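Long-range contact in putative tetR family transcriptional regulator (Streptomyces coelicolor A3, PDB 2Q24), which probably binds DNA and regulates transcription as a TetR-family factor, through an N-terminal helix-turn-helix: residues Trp93-Ile98 with Met155-Ala160. Residue numbers count along the deposited sequence, not the author numbering.
Sequences WTRRFI and MFAALA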
# COMPACT_ATOMS: atom_id res chain seq x y z
N TRP B 93 -1.32 -11.77 -12.06
CA TRP B 93 -0.95 -10.51 -11.42
C TRP B 93 0.07 -9.70 -12.22
O TRP B 93 0.01 -8.48 -12.27
CB TRP B 93 -0.42 -10.80 -10.01
CG TRP B 93 -0.15 -9.53 -9.19
CD1 TRP B 93 -1.03 -8.88 -8.34
CD2 TRP B 93 1.06 -8.80 -9.16
NE1 TRP B 93 -0.40 -7.77 -7.77
CE2 TRP B 93 0.88 -7.69 -8.27
CE3 TRP B 93 2.30 -8.96 -9.82
CZ2 TRP B 93 1.91 -6.79 -7.99
CZ3 TRP B 93 3.35 -8.03 -9.54
CH2 TRP B 93 3.13 -6.95 -8.65
N THR B 94 1.03 -10.35 -12.84
CA THR B 94 1.98 -9.63 -13.65
C THR B 94 1.33 -8.86 -14.81
O THR B 94 1.78 -7.83 -15.17
CB THR B 94 3.13 -10.53 -14.17
OG1 THR B 94 2.64 -11.47 -15.10
CG2 THR B 94 3.87 -11.17 -13.06
N ARG B 95 0.26 -9.39 -15.37
CA ARG B 95 -0.52 -8.63 -16.36
C ARG B 95 -1.13 -7.37 -15.71
O ARG B 95 -1.11 -6.28 -16.30
CB ARG B 95 -1.58 -9.52 -17.06
CG ARG B 95 -1.00 -10.55 -17.99
CD ARG B 95 -2.06 -11.34 -18.89
NE ARG B 95 -3.02 -10.42 -19.45
CZ ARG B 95 -2.94 -9.85 -20.65
NH1 ARG B 95 -1.93 -10.14 -21.48
NH2 ARG B 95 -3.89 -8.99 -21.03
N ARG B 96 -1.64 -7.51 -14.49
CA ARG B 96 -2.19 -6.34 -13.75
C ARG B 96 -1.08 -5.35 -13.44
O ARG B 96 -1.30 -4.13 -13.48
CB ARG B 96 -2.91 -6.78 -12.45
CG ARG B 96 -4.14 -7.69 -12.70
CD ARG B 96 -5.14 -7.02 -13.64
NE ARG B 96 -5.88 -5.98 -12.96
CZ ARG B 96 -6.25 -4.81 -13.50
NH1 ARG B 96 -5.93 -4.46 -14.75
NH2 ARG B 96 -6.95 -3.98 -12.74
N PHE B 97 0.10 -5.85 -13.13
CA PHE B 97 1.25 -4.95 -12.95
C PHE B 97 1.50 -4.16 -14.23
O PHE B 97 1.70 -2.92 -14.17
CB PHE B 97 2.53 -5.71 -12.58
CG PHE B 97 3.72 -4.79 -12.43
CD1 PHE B 97 4.02 -4.23 -11.20
CD2 PHE B 97 4.49 -4.44 -13.54
CE1 PHE B 97 5.12 -3.36 -11.09
CE2 PHE B 97 5.54 -3.55 -13.44
CZ PHE B 97 5.87 -3.03 -12.23
N ILE B 98 1.54 -4.84 -15.40
CA ILE B 98 1.80 -4.10 -16.65
C ILE B 98 0.69 -3.09 -16.89
O ILE B 98 0.97 -1.98 -17.34
CB ILE B 98 2.01 -5.04 -17.88
CG1 ILE B 98 3.29 -5.81 -17.66
CG2 ILE B 98 2.12 -4.24 -19.23
CD1 ILE B 98 4.56 -4.97 -17.77
N MSE B 155 12.56 -9.05 -10.10
CA MSE B 155 11.35 -9.30 -10.86
C MSE B 155 10.62 -7.97 -11.09
O MSE B 155 10.03 -7.73 -12.15
CB MSE B 155 10.48 -10.32 -10.09
CG MSE B 155 9.30 -10.75 -10.85
SE MSE B 155 9.88 -11.88 -12.46
CE MSE B 155 8.03 -12.25 -12.94
N PHE B 156 10.61 -7.11 -10.07
CA PHE B 156 9.97 -5.83 -10.27
C PHE B 156 10.60 -5.08 -11.46
O PHE B 156 9.93 -4.51 -12.31
CB PHE B 156 10.06 -5.00 -8.99
CG PHE B 156 9.32 -3.68 -9.05
CD1 PHE B 156 8.10 -3.51 -8.36
CD2 PHE B 156 9.86 -2.59 -9.72
CE1 PHE B 156 7.45 -2.28 -8.36
CE2 PHE B 156 9.19 -1.36 -9.75
CZ PHE B 156 7.94 -1.24 -9.07
N ALA B 157 11.92 -5.05 -11.49
CA ALA B 157 12.64 -4.32 -12.54
C ALA B 157 12.37 -4.96 -13.92
O ALA B 157 12.30 -4.29 -14.92
CB ALA B 157 14.12 -4.36 -12.25
N ALA B 158 12.25 -6.28 -13.94
CA ALA B 158 11.93 -6.99 -15.22
C ALA B 158 10.59 -6.56 -15.73
O ALA B 158 10.42 -6.18 -16.89
CB ALA B 158 11.98 -8.56 -14.96
N LEU B 159 9.58 -6.57 -14.86
CA LEU B 159 8.25 -6.13 -15.31
C LEU B 159 8.19 -4.63 -15.71
O LEU B 159 7.51 -4.26 -16.67
CB LEU B 159 7.25 -6.43 -14.17
CG LEU B 159 7.10 -7.91 -13.77
CD1 LEU B 159 6.23 -8.01 -12.42
CD2 LEU B 159 6.49 -8.71 -14.88
N ALA B 160 8.86 -3.80 -14.94
CA ALA B 160 8.99 -2.37 -15.24
C ALA B 160 9.56 -2.18 -16.63
O ALA B 160 9.12 -1.30 -17.35
CB ALA B 160 9.85 -1.67 -14.25
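The axes of Trp93-Ile98 and Met155-Ala160 cross at -56°, 10.4 Å apart at their closest, and the segments bury 322 Å² between them; no hydrogen bond joins them, and the side chains meet through carbon atoms. At Met155, a selenomethionine, the CA-to-CB bond points sideways, yet the chain end reaches back, setting CE 4.3 Å from CG2 of Thr94. Phe156 next offers a ring face to the edge of Phe97: centroids 5.3 Å apart and planes at 76° define a T-shaped pair, whose closest atoms are the two CE1 carbons at 3.7 Å. One turn on from Met155, Leu159 points toward Trp93-Ile98 and has the most area covered, 107 Å². Leu159 CB lies 3.4 Å from Phe97 CE2, while Leu159 CD1 sits over a face of that ring and also meets the edge of the Trp93 indole, 4.1 Å from CZ3. Leu159 CD2 approaches Thr94 CB at 3.9 Å, and Leu159 O is touched by Ile98 CD1 at 3.2 Å. Ala160 turns its CB away, but its backbone N comes within 3.7 Å of Phe97 CE2. This is buried interhelical packing between helices 86-106 and 152-165, in the helical C-terminal domain that TetR-family regulators carry besides their DNA-binding helix-turn-helix. Leu179 of helix 172-185 packs on both Thr94 and Leu159, whereas helix 125-142 meets Trp93 through Leu133 and Leu136 and Phe156 through Ile129.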